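Local coordinates for computationally designed four-helix bundle protein (Synthetic construct, PDB 3U3B) that is of unknown function, a hyperthermostable four-helix bundle redesigned by flexible-backbone computation, with an Hpt-type sequence, at residues 26-36 with 81-91. Residues are numbered along the deposited sequence; the frame is centred on the assembly and turned at random.
Sequences IKEVEKNPEDM and KITSDLIDKVK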
ATOM      1  N   ILE A  26      -3.417  -9.205  -1.000  1.00 24.91           N
ATOM      2  CA  ILE A  26      -4.812  -8.929  -0.695  1.00 27.84           C
ATOM      3  C   ILE A  26      -5.723  -9.998  -1.314  1.00 29.32           C
ATOM      4  O   ILE A  26      -6.730 -10.394  -0.720  1.00 29.89           O
ATOM      5  CB  ILE A  26      -5.232  -7.562  -1.192  1.00 30.95           C
ATOM      6  CG1 ILE A  26      -4.726  -6.473  -0.248  1.00 32.99           C
ATOM      7  CG2 ILE A  26      -6.730  -7.488  -1.292  1.00 33.24           C
ATOM      8  CD1 ILE A  26      -5.109  -5.092  -0.711  1.00 39.07           C
ATOM      9  N   LYS A  27      -5.363 -10.481  -2.496  1.00 32.54           N
ATOM     10  CA  LYS A  27      -6.156 -11.524  -3.124  1.00 34.84           C
ATOM     11  C   LYS A  27      -6.172 -12.755  -2.243  1.00 34.31           C
ATOM     12  O   LYS A  27      -7.218 -13.421  -2.081  1.00 34.72           O
ATOM     13  CB  LYS A  27      -5.592 -11.872  -4.493  1.00 42.35           C
ATOM     14  CG  LYS A  27      -5.828 -10.790  -5.501  1.00 46.96           C
ATOM     15  CD  LYS A  27      -5.356 -11.185  -6.903  1.00 58.74           C
ATOM     16  CE  LYS A  27      -5.619 -10.054  -7.924  1.00 62.57           C
ATOM     17  NZ  LYS A  27      -4.679  -8.873  -7.821  1.00 59.99           N
ATOM     18  N   GLU A  28      -5.013 -13.071  -1.671  1.00 31.40           N
ATOM     19  CA  GLU A  28      -4.902 -14.265  -0.811  1.00 35.71           C
ATOM     20  C   GLU A  28      -5.639 -14.074   0.510  1.00 34.11           C
ATOM     21  O   GLU A  28      -6.284 -15.010   0.996  1.00 35.37           O
ATOM     22  CB  GLU A  28      -3.438 -14.629  -0.496  1.00 41.97           C
ATOM     23  CG  GLU A  28      -2.593 -15.170  -1.670  1.00 49.78           C
ATOM     24  CD  GLU A  28      -3.397 -16.011  -2.673  1.00 50.44           C
ATOM     25  OE1 GLU A  28      -4.126 -16.935  -2.237  1.00 51.58           O
ATOM     26  OE2 GLU A  28      -3.301 -15.745  -3.901  1.00 50.37           O
ATOM     27  N   VAL A  29      -5.505 -12.896   1.128  1.00 33.29           N
ATOM     28  CA  VAL A  29      -6.140 -12.678   2.438  1.00 34.62           C
ATOM     29  C   VAL A  29      -7.670 -12.587   2.306  1.00 33.53           C
ATOM     30  O   VAL A  29      -8.417 -12.825   3.268  1.00 34.19           O
ATOM     31  CB  VAL A  29      -5.533 -11.453   3.187  1.00 33.52           C
ATOM     32  CG1 VAL A  29      -6.161 -10.149   2.717  1.00 31.54           C
ATOM     33  CG2 VAL A  29      -5.669 -11.650   4.706  1.00 34.45           C
ATOM     34  N   GLU A  30      -8.128 -12.282   1.103  1.00 32.66           N
ATOM     35  CA  GLU A  30      -9.539 -12.271   0.804  1.00 37.24           C
ATOM     36  C   GLU A  30     -10.175 -13.623   1.043  1.00 38.60           C
ATOM     37  O   GLU A  30     -11.326 -13.694   1.451  1.00 41.06           O
ATOM     38  CB  GLU A  30      -9.712 -11.958  -0.658  1.00 45.40           C
ATOM     39  CG  GLU A  30      -9.989 -10.550  -0.948  1.00 54.27           C
ATOM     40  CD  GLU A  30      -9.950 -10.338  -2.435  1.00 67.46           C
ATOM     41  OE1 GLU A  30     -10.444 -11.231  -3.147  1.00 76.20           O
ATOM     42  OE2 GLU A  30      -9.421  -9.303  -2.893  1.00 68.60           O
ATOM     43  N   LYS A  31      -9.421 -14.685   0.760  1.00 38.43           N
ATOM     44  CA  LYS A  31      -9.913 -16.053   0.892  1.00 39.46           C
ATOM     45  C   LYS A  31      -9.999 -16.504   2.354  1.00 43.76           C
ATOM     46  O   LYS A  31     -10.705 -17.465   2.678  1.00 42.79           O
ATOM     47  CB  LYS A  31      -8.995 -17.011   0.137  1.00 43.33           C
ATOM     48  CG  LYS A  31      -8.831 -16.655  -1.317  1.00 46.29           C
ATOM     49  CD  LYS A  31      -7.833 -17.572  -2.001  1.00 56.26           C
ATOM     50  CE  LYS A  31      -7.462 -17.045  -3.385  1.00 58.87           C
ATOM     51  NZ  LYS A  31      -6.472 -17.915  -4.083  1.00 62.75           N
ATOM     52  N   ASN A  32      -9.259 -15.810   3.215  1.00 33.36           N
ATOM     53  CA  ASN A  32      -9.175 -16.126   4.644  1.00 37.48           C
ATOM     54  C   ASN A  32      -8.784 -14.884   5.450  1.00 31.86           C
ATOM     55  O   ASN A  32      -7.619 -14.705   5.812  1.00 30.47           O
ATOM     56  CB  ASN A  32      -8.149 -17.234   4.877  1.00 47.94           C
ATOM     57  CG  ASN A  32      -8.035 -17.618   6.339  1.00 55.64           C
ATOM     58  OD1 ASN A  32      -8.998 -17.499   7.103  1.00 56.63           O
ATOM     59  ND2 ASN A  32      -6.843 -18.046   6.747  1.00 62.16           N
ATOM     60  N   PRO A  33      -9.754 -14.002   5.711  1.00 31.21           N
ATOM     61  CA  PRO A  33      -9.496 -12.636   6.183  1.00 31.71           C
ATOM     62  C   PRO A  33      -8.754 -12.537   7.506  1.00 34.46           C
ATOM     63  O   PRO A  33      -8.146 -11.501   7.806  1.00 36.72           O
ATOM     64  CB  PRO A  33     -10.901 -12.054   6.339  1.00 34.83           C
ATOM     65  CG  PRO A  33     -11.702 -12.771   5.313  1.00 35.96           C
ATOM     66  CD  PRO A  33     -11.149 -14.174   5.263  1.00 34.64           C
ATOM     67  N   GLU A  34      -8.825 -13.597   8.298  1.00 34.52           N
ATOM     68  CA  GLU A  34      -8.221 -13.606   9.611  1.00 37.75           C
ATOM     69  C   GLU A  34      -6.763 -14.063   9.554  1.00 37.23           C
ATOM     70  O   GLU A  34      -6.136 -14.253  10.583  1.00 40.24           O
ATOM     71  CB  GLU A  34      -9.022 -14.540  10.527  1.00 49.20           C
ATOM     72  CG  GLU A  34     -10.518 -14.243  10.576  1.00 63.21           C
ATOM     73  CD  GLU A  34     -10.892 -13.193  11.614  1.00 81.18           C
ATOM     74  OE1 GLU A  34     -11.422 -13.573  12.684  1.00 91.82           O
ATOM     75  OE2 GLU A  34     -10.667 -11.991  11.363  1.00 83.94           O
ATOM     76  N   ASP A  35      -6.233 -14.265   8.355  1.00 37.01           N
ATOM     77  CA  ASP A  35      -4.874 -14.762   8.231  1.00 35.38           C
ATOM     78  C   ASP A  35      -3.899 -13.616   8.483  1.00 32.48           C
ATOM     79  O   ASP A  35      -3.540 -12.871   7.559  1.00 29.60           O
ATOM     80  CB  ASP A  35      -4.612 -15.386   6.857  1.00 37.91           C
ATOM     81  CG  ASP A  35      -3.254 -16.067   6.784  1.00 43.59           C
ATOM     82  OD1 ASP A  35      -2.446 -15.886   7.727  1.00 47.34           O
ATOM     83  OD2 ASP A  35      -2.988 -16.781   5.789  1.00 46.74           O
ATOM     84  N   MET A  36      -3.470 -13.482   9.732  1.00 30.79           N
ATOM     85  CA  MET A  36      -2.578 -12.369  10.119  1.00 30.44           C
ATOM     86  C   MET A  36      -1.229 -12.376   9.421  1.00 29.18           C
ATOM     87  O   MET A  36      -0.536 -11.345   9.379  1.00 27.11           O
ATOM     88  CB  MET A  36      -2.362 -12.371  11.645  1.00 36.78           C
ATOM     89  CG  MET A  36      -3.614 -12.080  12.430  1.00 41.22           C
ATOM     90  SD  MET A  36      -4.478 -10.622  11.808  1.00 56.65           S
ATOM     91  CE  MET A  36      -5.839 -10.513  12.976  1.00 93.56           C
ATOM     92  N   LYS A  81     -12.762  -5.943  14.100  1.00 77.67           N
ATOM     93  CA  LYS A  81     -12.993  -7.222  13.429  1.00 78.39           C
ATOM     94  C   LYS A  81     -12.892  -7.126  11.894  1.00 66.54           C
ATOM     95  O   LYS A  81     -13.424  -6.195  11.289  1.00 66.18           O
ATOM     96  CB  LYS A  81     -14.377  -7.738  13.832  1.00 90.79           C
ATOM     97  CG  LYS A  81     -14.735  -9.084  13.254  1.00 98.53           C
ATOM     98  CD  LYS A  81     -13.621 -10.086  13.471  1.00102.52           C
ATOM     99  CE  LYS A  81     -13.810 -11.324  12.610  1.00104.19           C
ATOM    100  NZ  LYS A  81     -13.903 -11.014  11.149  1.00 99.85           N
ATOM    101  N   ILE A  82     -12.224  -8.102  11.274  1.00 58.41           N
ATOM    102  CA  ILE A  82     -11.881  -8.029   9.847  1.00 51.13           C
ATOM    103  C   ILE A  82     -12.998  -8.495   8.906  1.00 55.08           C
ATOM    104  O   ILE A  82     -13.238  -9.695   8.755  1.00 59.36           O
ATOM    105  CB  ILE A  82     -10.598  -8.841   9.522  1.00 46.46           C
ATOM    106  CG1 ILE A  82      -9.393  -8.321  10.324  1.00 44.29           C
ATOM    107  CG2 ILE A  82     -10.316  -8.776   8.046  1.00 40.08           C
ATOM    108  CD1 ILE A  82      -8.979  -9.226  11.446  1.00 52.39           C
ATOM    109  N   THR A  83     -13.637  -7.540   8.235  1.00 52.50           N
ATOM    110  CA  THR A  83     -14.768  -7.834   7.371  1.00 54.81           C
ATOM    111  C   THR A  83     -14.410  -7.664   5.891  1.00 50.65           C
ATOM    112  O   THR A  83     -13.361  -7.108   5.544  1.00 48.38           O
ATOM    113  CB  THR A  83     -15.936  -6.860   7.635  1.00 58.91           C
ATOM    114  OG1 THR A  83     -15.486  -5.518   7.404  1.00 62.54           O
ATOM    115  CG2 THR A  83     -16.466  -6.953   9.071  1.00 59.11           C
ATOM    116  N   SER A  84     -15.313  -8.131   5.035  1.00 52.24           N
ATOM    117  CA  SER A  84     -15.233  -7.876   3.610  1.00 50.26           C
ATOM    118  C   SER A  84     -15.146  -6.367   3.351  1.00 46.08           C
ATOM    119  O   SER A  84     -14.332  -5.916   2.540  1.00 44.09           O
ATOM    120  CB  SER A  84     -16.462  -8.475   2.919  1.00 57.72           C
ATOM    121  OG  SER A  84     -17.653  -7.903   3.448  1.00 67.10           O
ATOM    122  N   ASP A  85     -15.973  -5.592   4.053  1.00 47.66           N
ATOM    123  CA  ASP A  85     -16.062  -4.150   3.825  1.00 48.69           C
ATOM    124  C   ASP A  85     -14.785  -3.418   4.228  1.00 46.04           C
ATOM    125  O   ASP A  85     -14.396  -2.431   3.605  1.00 45.87           O
ATOM    126  CB  ASP A  85     -17.266  -3.549   4.558  1.00 59.96           C
ATOM    127  CG  ASP A  85     -18.583  -3.892   3.888  1.00 73.07           C
ATOM    128  OD1 ASP A  85     -18.551  -4.240   2.687  1.00 77.25           O
ATOM    129  OD2 ASP A  85     -19.642  -3.809   4.556  1.00 81.18           O
ATOM    130  N   LEU A  86     -14.136  -3.893   5.276  1.00 48.30           N
ATOM    131  CA  LEU A  86     -12.875  -3.319   5.699  0.51 46.55           C
ATOM    132  C   LEU A  86     -11.811  -3.583   4.638  1.00 41.38           C
ATOM    133  O   LEU A  86     -10.967  -2.723   4.343  1.00 38.69           O
ATOM    134  CB  LEU A  86     -12.464  -3.920   7.039  0.51 51.90           C
ATOM    135  CG  LEU A  86     -11.126  -3.449   7.588  0.51 54.20           C
ATOM    136  CD1 LEU A  86     -11.102  -1.928   7.693  0.51 59.54           C
ATOM    137  CD2 LEU A  86     -10.872  -4.096   8.943  0.51 57.79           C
ATOM    138  N   ILE A  87     -11.857  -4.781   4.061  1.00 35.85           N
ATOM    139  CA  ILE A  87     -10.916  -5.129   2.997  1.00 34.32           C
ATOM    140  C   ILE A  87     -11.198  -4.256   1.774  1.00 35.02           C
ATOM    141  O   ILE A  87     -10.271  -3.781   1.105  1.00 32.21           O
ATOM    142  CB  ILE A  87     -10.970  -6.618   2.622  1.00 35.29           C
ATOM    143  CG1 ILE A  87     -10.584  -7.457   3.838  1.00 35.95           C
ATOM    144  CG2 ILE A  87     -10.024  -6.897   1.468  1.00 36.74           C
ATOM    145  CD1 ILE A  87     -10.742  -8.920   3.634  1.00 39.74           C
ATOM    146  N   ASP A  88     -12.473  -3.988   1.520  1.00 40.72           N
ATOM    147  CA  ASP A  88     -12.828  -3.126   0.405  1.00 41.44           C
ATOM    148  C   ASP A  88     -12.291  -1.705   0.587  1.00 39.76           C
ATOM    149  O   ASP A  88     -11.907  -1.057  -0.389  1.00 37.74           O
ATOM    150  CB  ASP A  88     -14.340  -3.098   0.194  1.00 51.33           C
ATOM    151  CG  ASP A  88     -14.876  -4.412  -0.344  1.00 58.95           C
ATOM    152  OD1 ASP A  88     -14.117  -5.132  -1.036  1.00 59.43           O
ATOM    153  OD2 ASP A  88     -16.060  -4.714  -0.082  1.00 66.84           O
ATOM    154  N   LYS A  89     -12.262  -1.196   1.809  1.00 40.62           N
ATOM    155  CA  LYS A  89     -11.774   0.166   1.983  1.00 41.64           C
ATOM    156  C   LYS A  89     -10.265   0.233   1.749  1.00 34.50           C
ATOM    157  O   LYS A  89      -9.759   1.207   1.194  1.00 33.54           O
ATOM    158  CB  LYS A  89     -12.132   0.717   3.360  1.00 52.04           C
ATOM    159  CG  LYS A  89     -12.028   2.240   3.429  1.00 59.29           C
ATOM    160  CD  LYS A  89     -11.804   2.677   4.860  1.00 63.56           C
ATOM    161  CE  LYS A  89     -12.362   4.061   5.171  1.00 67.00           C
ATOM    162  NZ  LYS A  89     -12.131   4.384   6.620  1.00 69.18           N
ATOM    163  N   VAL A  90      -9.561  -0.809   2.178  1.00 30.16           N
ATOM    164  CA  VAL A  90      -8.147  -0.969   1.849  1.00 27.39           C
ATOM    165  C   VAL A  90      -7.902  -1.017   0.325  1.00 28.32           C
ATOM    166  O   VAL A  90      -7.014  -0.341  -0.199  1.00 26.35           O
ATOM    167  CB  VAL A  90      -7.576  -2.256   2.460  1.00 30.04           C
ATOM    168  CG1 VAL A  90      -6.134  -2.454   2.011  1.00 28.53           C
ATOM    169  CG2 VAL A  90      -7.644  -2.195   3.963  1.00 31.33           C
ATOM    170  N   LYS A  91      -8.655  -1.843  -0.374  1.00 29.28           N
ATOM    171  CA  LYS A  91      -8.538  -1.920  -1.827  1.00 27.46           C
ATOM    172  C   LYS A  91      -8.809  -0.557  -2.463  1.00 28.27           C
ATOM    173  O   LYS A  91      -8.080  -0.118  -3.349  1.00 27.71           O
ATOM    174  CB  LYS A  91      -9.512  -2.957  -2.361  1.00 28.12           C
ATOM    175  CG  LYS A  91      -9.083  -4.354  -2.096  1.00 28.64           C
ATOM    176  CD  LYS A  91     -10.204  -5.255  -2.547  1.00 37.46           C
ATOM    177  CE  LYS A  91      -9.892  -6.706  -2.314  1.00 45.82           C
ATOM    178  NZ  LYS A  91     -11.125  -7.494  -2.629  1.00 50.69           N
TER
HETATM  179  O   HOH W   1     -12.118  -9.985  -4.840  1.00 35.18           O
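Lys91 reaches across to Glu30 in a salt bridge, its NZ modelled 2.5 Å from Glu30 OE2, though the crowding of that oxygen leaves the exact geometry doubtful. The lysine runs extended beyond CG (chi2 174°), which carries NZ over to the glutamate, and meets it at about a right angle; a water donates to Glu30 OE1 at 2.7 Å. An alanine in place of Glu30 would probably leave the Lys91 ammonium without its carboxylate mate and freer to swing away. At the other end of the contact, the poorly ordered Lys81 makes a weak hydrogen bond within a salt bridge, NZ to Glu34 OE2 3.4 Å. In this four-helix bundle, helices 3-30 and 84-102 run antiparallel here; the axes of segments 26-30 and 84-91 make an angle of 174° and come within 11.5 Å. Inward, Ile26 points CD1 at Val90 CG1 (3.9 Å), while its CG2 packs tightly against CE of Lys91 (3.4 Å). In the type I turn from Asn32 to Asp35, Pro33 sets CB against Ile82 CG2 (3.7 Å) and, more loosely, Ile87 CD1. Trp39 of helix 36-56 touches Ile87 and hydrogen-bonds Pro33 O, and the Met36 methyl CE packs on Ile82 CD1 at 3.7 Å.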